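Local coordinates for protein amidase (Bacillus anthracis, PDB 5EWQ) that probably hydrolyses amide bonds as a member of the amidase family, releasing a carboxylate and ammonia or an amine, at residues Y365-N370 / K384-I389; F392-S397 / L407-E412. All coordinates share one frame; numbering follows the deposited sequence.

Contact 1: Y365-N370 / K384-I389; sequences YEFKHN and KSLKEI
F367 and L386 meet where helix 360-377 passes the start of helix 386-394, a helix-on-helix contact in the helical part of the amidase fold. The leucine carries the contact. Its CA-CB bond heads for the other helix, and with CG anti to the backbone N (chi1 -176°) the fork at CG carries both methyls forward. CD1 of L386 lies 3.7 Å from CE2 of F367. CD2 of L386 is 3.6 Å from CE2 of F367, and also meets CD2 of the ring. It approaches obliquely, and the two side chains run across each other at about a right angle. The same methyl rests beside the backbone of the next residue, CD2 of L386 being 4.0 Å from CA of K368, with CB of that lysine close by. From there the lysine chain runs on fully extended, and its NZ is hydrogen-bonded to the carbonyl O of E412.

Around the apolar patch, W171 stands edge-to-face to the F367 ring, and Y174 meets it too. At the other end of the leucine, its backbone N is bound by OD1 of N372. S385 is the N-cap of helix 386-394, its OG accepting a weak bond from E388 N. A second bond braces this helix start: K384 N points almost straight at OE2 of E388 (3.2 Å, 173°), meeting that oxygen from above the carboxylate plane.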
loop_
_atom_site.group_PDB
_atom_site.type_symbol
_atom_site.label_atom_id
_atom_site.label_comp_id
_atom_site.label_asym_id
_atom_site.label_seq_id
_atom_site.Cartn_x
_atom_site.Cartn_y
_atom_site.Cartn_z
ATOM N N TYR A 365 4.454 -10.402 20.643
ATOM C CA TYR A 365 4.715 -11.835 20.690
ATOM C C TYR A 365 4.958 -12.421 19.303
ATOM O O TYR A 365 5.891 -13.199 19.102
ATOM C CB TYR A 365 3.551 -12.571 21.360
ATOM C CG TYR A 365 3.633 -14.077 21.236
ATOM C CD1 TYR A 365 4.400 -14.825 22.120
ATOM C CD2 TYR A 365 2.946 -14.751 20.232
ATOM C CE1 TYR A 365 4.480 -16.201 22.008
ATOM C CE2 TYR A 365 3.021 -16.124 20.113
ATOM C CZ TYR A 365 3.789 -16.844 21.003
ATOM O OH TYR A 365 3.864 -18.213 20.885
ATOM N N GLU A 366 4.115 -12.040 18.350
ATOM C CA GLU A 366 4.078 -12.705 17.052
ATOM C C GLU A 366 5.207 -12.282 16.114
ATOM O O GLU A 366 5.592 -13.044 15.228
ATOM C CB GLU A 366 2.726 -12.452 16.380
ATOM C CG GLU A 366 2.283 -13.562 15.444
ATOM C CD GLU A 366 0.902 -13.322 14.869
ATOM O OE1 GLU A 366 0.348 -12.225 15.090
ATOM O OE2 GLU A 366 0.369 -14.232 14.200
ATOM N N PHE A 367 5.734 -11.076 16.307
ATOM C CA PHE A 367 6.788 -10.560 15.436
ATOM C C PHE A 367 8.039 -11.430 15.485
ATOM O O PHE A 367 8.580 -11.809 14.448
ATOM C CB PHE A 367 7.148 -9.120 15.808
ATOM C CG PHE A 367 8.318 -8.572 15.040
ATOM C CD1 PHE A 367 8.186 -8.222 13.708
ATOM C CD2 PHE A 367 9.551 -8.411 15.650
ATOM C CE1 PHE A 367 9.259 -7.719 12.997
ATOM C CE2 PHE A 367 10.628 -7.909 14.944
ATOM C CZ PHE A 367 10.482 -7.563 13.615
ATOM N N LYS A 368 8.490 -11.741 16.696
ATOM C CA LYS A 368 9.671 -12.573 16.890
ATOM C C LYS A 368 9.503 -13.941 16.241
ATOM O O LYS A 368 10.416 -14.449 15.593
ATOM C CB LYS A 368 9.971 -12.734 18.381
ATOM C CG LYS A 368 11.114 -13.688 18.686
ATOM C CD LYS A 368 11.293 -13.878 20.184
ATOM C CE LYS A 368 12.433 -14.838 20.485
ATOM N NZ LYS A 368 12.630 -15.027 21.949
ATOM N N HIS A 369 8.322 -14.526 16.407
ATOM C CA HIS A 369 8.055 -15.868 15.903
ATOM C C HIS A 369 7.881 -15.897 14.386
ATOM O O HIS A 369 8.400 -16.791 13.719
ATOM C CB HIS A 369 6.818 -16.449 16.587
ATOM C CG HIS A 369 7.003 -16.701 18.050
ATOM N ND1 HIS A 369 7.203 -15.686 18.961
ATOM C CD2 HIS A 369 7.029 -17.853 18.762
ATOM C CE1 HIS A 369 7.339 -16.200 20.169
ATOM N NE2 HIS A 369 7.237 -17.515 20.076
ATOM N N ASN A 370 7.154 -14.925 13.844
ATOM C CA ASN A 370 6.949 -14.847 12.401
ATOM C C ASN A 370 8.256 -14.619 11.649
ATOM O O ASN A 370 8.503 -15.239 10.615
ATOM C CB ASN A 370 5.957 -13.737 12.052
ATOM C CG ASN A 370 4.539 -14.066 12.470
ATOM O OD1 ASN A 370 3.715 -13.172 12.662
ATOM N ND2 ASN A 370 4.247 -15.354 12.613
ATOM N N LYS A 384 19.300 -15.439 10.428
ATOM C CA LYS A 384 18.338 -16.507 10.678
ATOM C C LYS A 384 17.551 -16.326 11.975
ATOM O O LYS A 384 16.818 -17.227 12.387
ATOM C CB LYS A 384 19.046 -17.861 10.694
ATOM C CG LYS A 384 19.545 -18.304 9.331
ATOM C CD LYS A 384 19.835 -19.792 9.311
ATOM C CE LYS A 384 20.189 -20.265 7.911
ATOM N NZ LYS A 384 19.102 -19.974 6.933
ATOM N N SER A 385 17.695 -15.170 12.614
ATOM C CA SER A 385 16.947 -14.883 13.837
ATOM C C SER A 385 16.903 -13.393 14.152
ATOM O O SER A 385 17.748 -12.623 13.696
ATOM C CB SER A 385 17.544 -15.642 15.025
ATOM O OG SER A 385 18.839 -15.161 15.342
ATOM N N LEU A 386 15.912 -12.996 14.944
ATOM C CA LEU A 386 15.769 -11.607 15.364
ATOM C C LEU A 386 16.914 -11.201 16.289
ATOM O O LEU A 386 17.278 -10.028 16.364
ATOM C CB LEU A 386 14.419 -11.396 16.055
ATOM C CG LEU A 386 14.048 -9.971 16.471
ATOM C CD1 LEU A 386 14.133 -9.029 15.283
ATOM C CD2 LEU A 386 12.657 -9.942 17.082
ATOM N N LYS A 387 17.482 -12.184 16.983
ATOM C CA LYS A 387 18.605 -11.945 17.884
ATOM C C LYS A 387 19.838 -11.468 17.124
ATOM O O LYS A 387 20.568 -10.596 17.595
ATOM C CB LYS A 387 18.943 -13.212 18.670
ATOM C CG LYS A 387 18.781 -13.075 20.174
ATOM C CD LYS A 387 19.353 -14.283 20.900
ATOM C CE LYS A 387 18.735 -15.579 20.402
ATOM N NZ LYS A 387 19.338 -16.769 21.067
ATOM N N GLU A 388 20.065 -12.045 15.949
ATOM C CA GLU A 388 21.226 -11.696 15.139
ATOM C C GLU A 388 21.087 -10.302 14.534
ATOM O O GLU A 388 22.080 -9.597 14.345
ATOM C CB GLU A 388 21.438 -12.736 14.039
ATOM C CG GLU A 388 21.763 -14.124 14.569
ATOM C CD GLU A 388 21.822 -15.175 13.477
ATOM O OE1 GLU A 388 21.878 -16.377 13.813
ATOM O OE2 GLU A 388 21.812 -14.801 12.287
ATOM N N ILE A 389 19.852 -9.910 14.233
ATOM C CA ILE A 389 19.570 -8.573 13.721
ATOM C C ILE A 389 19.937 -7.509 14.746
ATOM O O ILE A 389 20.611 -6.528 14.426
ATOM C CB ILE A 389 18.085 -8.414 13.343
ATOM C CG1 ILE A 389 17.722 -9.365 12.205
ATOM C CG2 ILE A 389 17.782 -6.977 12.949
ATOM C CD1 ILE A 389 16.246 -9.419 11.899
#

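Contact 2: F392-S397 / L407-E412; sequences FNKRDS and LIEASE
The backbones carrying N393 and K394 on one side and I408 and E409 on the other stay well apart: even the nearest pair of CA atoms, N393 and E409, is 11.1 Å apart, and side chains alone bridge the distance. Segment 407-412 is helical throughout. Segment 392-397 leaves helix 386-394 through a turn, with D396 N bonded to N393 O, and S397 starts the next helix.

K394 sets out with its CA-CB bond across the line to the partner, then runs extended until a bend at its last torsion (chi4 63°) swings NZ inward. E409, its CA-CB bond pointing to the partner and its chain extended beyond CG, meets it at a slant, and K394 NZ reaches OE2 of E409 at 3.1 Å in a salt bridge whose hydrogen bond is weak. Next to this bridge, ND2 of N393 sits 4.1 Å from CD1 of I408, these two side chains also crossing at an angle. That is van der Waals contact; one N-H of ND2 is given to OE1 of Q405. OD1 of N393 faces back to its neighbour, in plane at the edge of the F392 ring.

I408, which is buried, also touches F367 of helix 360-377, while the charged pair is more exposed. With an exposed lysine and a weak bond, the salt bridge probably competes with water and adds electrostatic attraction rather than a rigid link.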
loop_
_atom_site.group_PDB
_atom_site.type_symbol
_atom_site.label_atom_id
_atom_site.label_comp_id
_atom_site.label_asym_id
_atom_site.label_seq_id
_atom_site.Cartn_x
_atom_site.Cartn_y
_atom_site.Cartn_z
ATOM N N PHE A 392 23.489 -7.166 14.974
ATOM C CA PHE A 392 23.996 -6.577 13.739
ATOM C C PHE A 392 23.860 -5.058 13.749
ATOM O O PHE A 392 24.783 -4.341 13.362
ATOM C CB PHE A 392 23.259 -7.163 12.531
ATOM C CG PHE A 392 23.715 -6.608 11.212
ATOM C CD1 PHE A 392 24.796 -7.161 10.548
ATOM C CD2 PHE A 392 23.055 -5.536 10.630
ATOM C CE1 PHE A 392 25.216 -6.655 9.334
ATOM C CE2 PHE A 392 23.471 -5.026 9.417
ATOM C CZ PHE A 392 24.552 -5.586 8.766
ATOM N N ASN A 393 22.702 -4.576 14.188
ATOM C CA ASN A 393 22.427 -3.145 14.229
ATOM C C ASN A 393 23.322 -2.404 15.217
ATOM O O ASN A 393 23.680 -1.247 14.994
ATOM C CB ASN A 393 20.958 -2.899 14.580
ATOM C CG ASN A 393 20.010 -3.377 13.498
ATOM O OD1 ASN A 393 20.366 -3.425 12.320
ATOM N ND2 ASN A 393 18.790 -3.728 13.891
ATOM N N LYS A 394 23.679 -3.078 16.304
ATOM C CA LYS A 394 24.504 -2.484 17.352
ATOM C C LYS A 394 25.902 -2.102 16.864
ATOM O O LYS A 394 26.519 -1.178 17.393
ATOM C CB LYS A 394 24.626 -3.444 18.539
ATOM C CG LYS A 394 23.424 -3.467 19.470
ATOM C CD LYS A 394 23.610 -4.519 20.556
ATOM C CE LYS A 394 22.722 -4.257 21.763
ATOM N NZ LYS A 394 21.273 -4.338 21.441
ATOM N N ARG A 395 26.394 -2.812 15.854
ATOM C CA ARG A 395 27.764 -2.626 15.382
ATOM C C ARG A 395 27.946 -1.328 14.597
ATOM O O ARG A 395 29.073 -0.895 14.354
ATOM C CB ARG A 395 28.194 -3.822 14.531
ATOM C CG ARG A 395 28.188 -5.141 15.290
ATOM C CD ARG A 395 28.687 -6.289 14.429
ATOM N NE ARG A 395 28.590 -7.574 15.116
ATOM C CZ ARG A 395 29.565 -8.107 15.844
ATOM N NH1 ARG A 395 29.389 -9.283 16.432
ATOM N NH2 ARG A 395 30.718 -7.467 15.984
ATOM N N ASP A 396 26.836 -0.713 14.204
ATOM C CA ASP A 396 26.869 0.589 13.543
ATOM C C ASP A 396 25.533 1.295 13.751
ATOM O O ASP A 396 24.729 1.421 12.826
ATOM C CB ASP A 396 27.179 0.437 12.052
ATOM C CG ASP A 396 27.584 1.749 11.405
ATOM O OD1 ASP A 396 27.922 2.698 12.144
ATOM O OD2 ASP A 396 27.575 1.827 10.158
ATOM N N SER A 397 25.311 1.755 14.980
ATOM C CA SER A 397 24.022 2.292 15.404
ATOM C C SER A 397 23.564 3.502 14.594
ATOM O O SER A 397 22.420 3.552 14.143
ATOM C CB SER A 397 24.077 2.664 16.887
ATOM O OG SER A 397 24.413 1.541 17.683
ATOM N N LEU A 407 11.527 -1.631 19.787
ATOM C CA LEU A 407 10.379 -2.500 19.537
ATOM C C LEU A 407 10.774 -3.947 19.248
ATOM O O LEU A 407 10.168 -4.876 19.783
ATOM C CB LEU A 407 9.542 -1.950 18.380
ATOM C CG LEU A 407 8.573 -0.830 18.761
ATOM C CD1 LEU A 407 7.935 -0.220 17.525
ATOM C CD2 LEU A 407 7.509 -1.365 19.704
ATOM N N ILE A 408 11.785 -4.140 18.408
ATOM C CA ILE A 408 12.225 -5.489 18.068
ATOM C C ILE A 408 13.028 -6.095 19.214
ATOM O O ILE A 408 13.171 -7.314 19.307
ATOM C CB ILE A 408 13.067 -5.514 16.775
ATOM C CG1 ILE A 408 14.416 -4.826 16.985
ATOM C CG2 ILE A 408 12.306 -4.867 15.631
ATOM C CD1 ILE A 408 15.307 -4.865 15.765
ATOM N N GLU A 409 13.549 -5.238 20.087
ATOM C CA GLU A 409 14.228 -5.701 21.291
ATOM C C GLU A 409 13.208 -6.204 22.303
ATOM O O GLU A 409 13.443 -7.192 22.996
ATOM C CB GLU A 409 15.077 -4.585 21.903
ATOM C CG GLU A 409 16.417 -4.369 21.217
ATOM C CD GLU A 409 17.196 -3.213 21.815
ATOM O OE1 GLU A 409 16.562 -2.286 22.360
ATOM O OE2 GLU A 409 18.443 -3.235 21.743
ATOM N N ALA A 410 12.070 -5.519 22.374
ATOM C CA ALA A 410 10.998 -5.898 23.286
ATOM C C ALA A 410 10.344 -7.204 22.846
ATOM O O ALA A 410 9.929 -8.011 23.678
ATOM C CB ALA A 410 9.962 -4.789 23.375
ATOM N N SER A 411 10.256 -7.404 21.535
ATOM C CA SER A 411 9.652 -8.611 20.985
ATOM C C SER A 411 10.539 -9.828 21.221
ATOM O O SER A 411 10.045 -10.943 21.398
ATOM C CB SER A 411 9.381 -8.438 19.488
ATOM O OG SER A 411 8.752 -9.586 18.946
ATOM N N GLU A 412 11.849 -9.607 21.225
ATOM C CA GLU A 412 12.812 -10.681 21.438
ATOM C C GLU A 412 12.769 -11.200 22.874
ATOM O O GLU A 412 12.792 -12.409 23.108
ATOM C CB GLU A 412 14.225 -10.201 21.095
ATOM C CG GLU A 412 15.333 -11.162 21.500
ATOM C CD GLU A 412 15.276 -12.478 20.749
ATOM O OE1 GLU A 412 14.777 -12.491 19.603
ATOM O OE2 GLU A 412 15.726 -13.501 21.306
#

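Overall arrangement
Coming from the N-terminal side, the chain runs along helix 360-377, turns back, and contact 1 closes that turn as helix 386-394 begins. Contact 2 opens near the far end of the same helix and closes the next excursion, through 397-400, on helix 406-412. The two are therefore in series, neither nested nor crossed, with centres about 11 Å apart. Helix 406-412 also comes back to contact 1: K368 NZ and E412 OE2 form a salt bridge, CG of K387 packs against the same carboxylate, and CD2 of L386 lies against the carbonyl of I408. Helices 360-377, 386-394 and 406-412 are thus tied into one cluster, well away from the chain's centre.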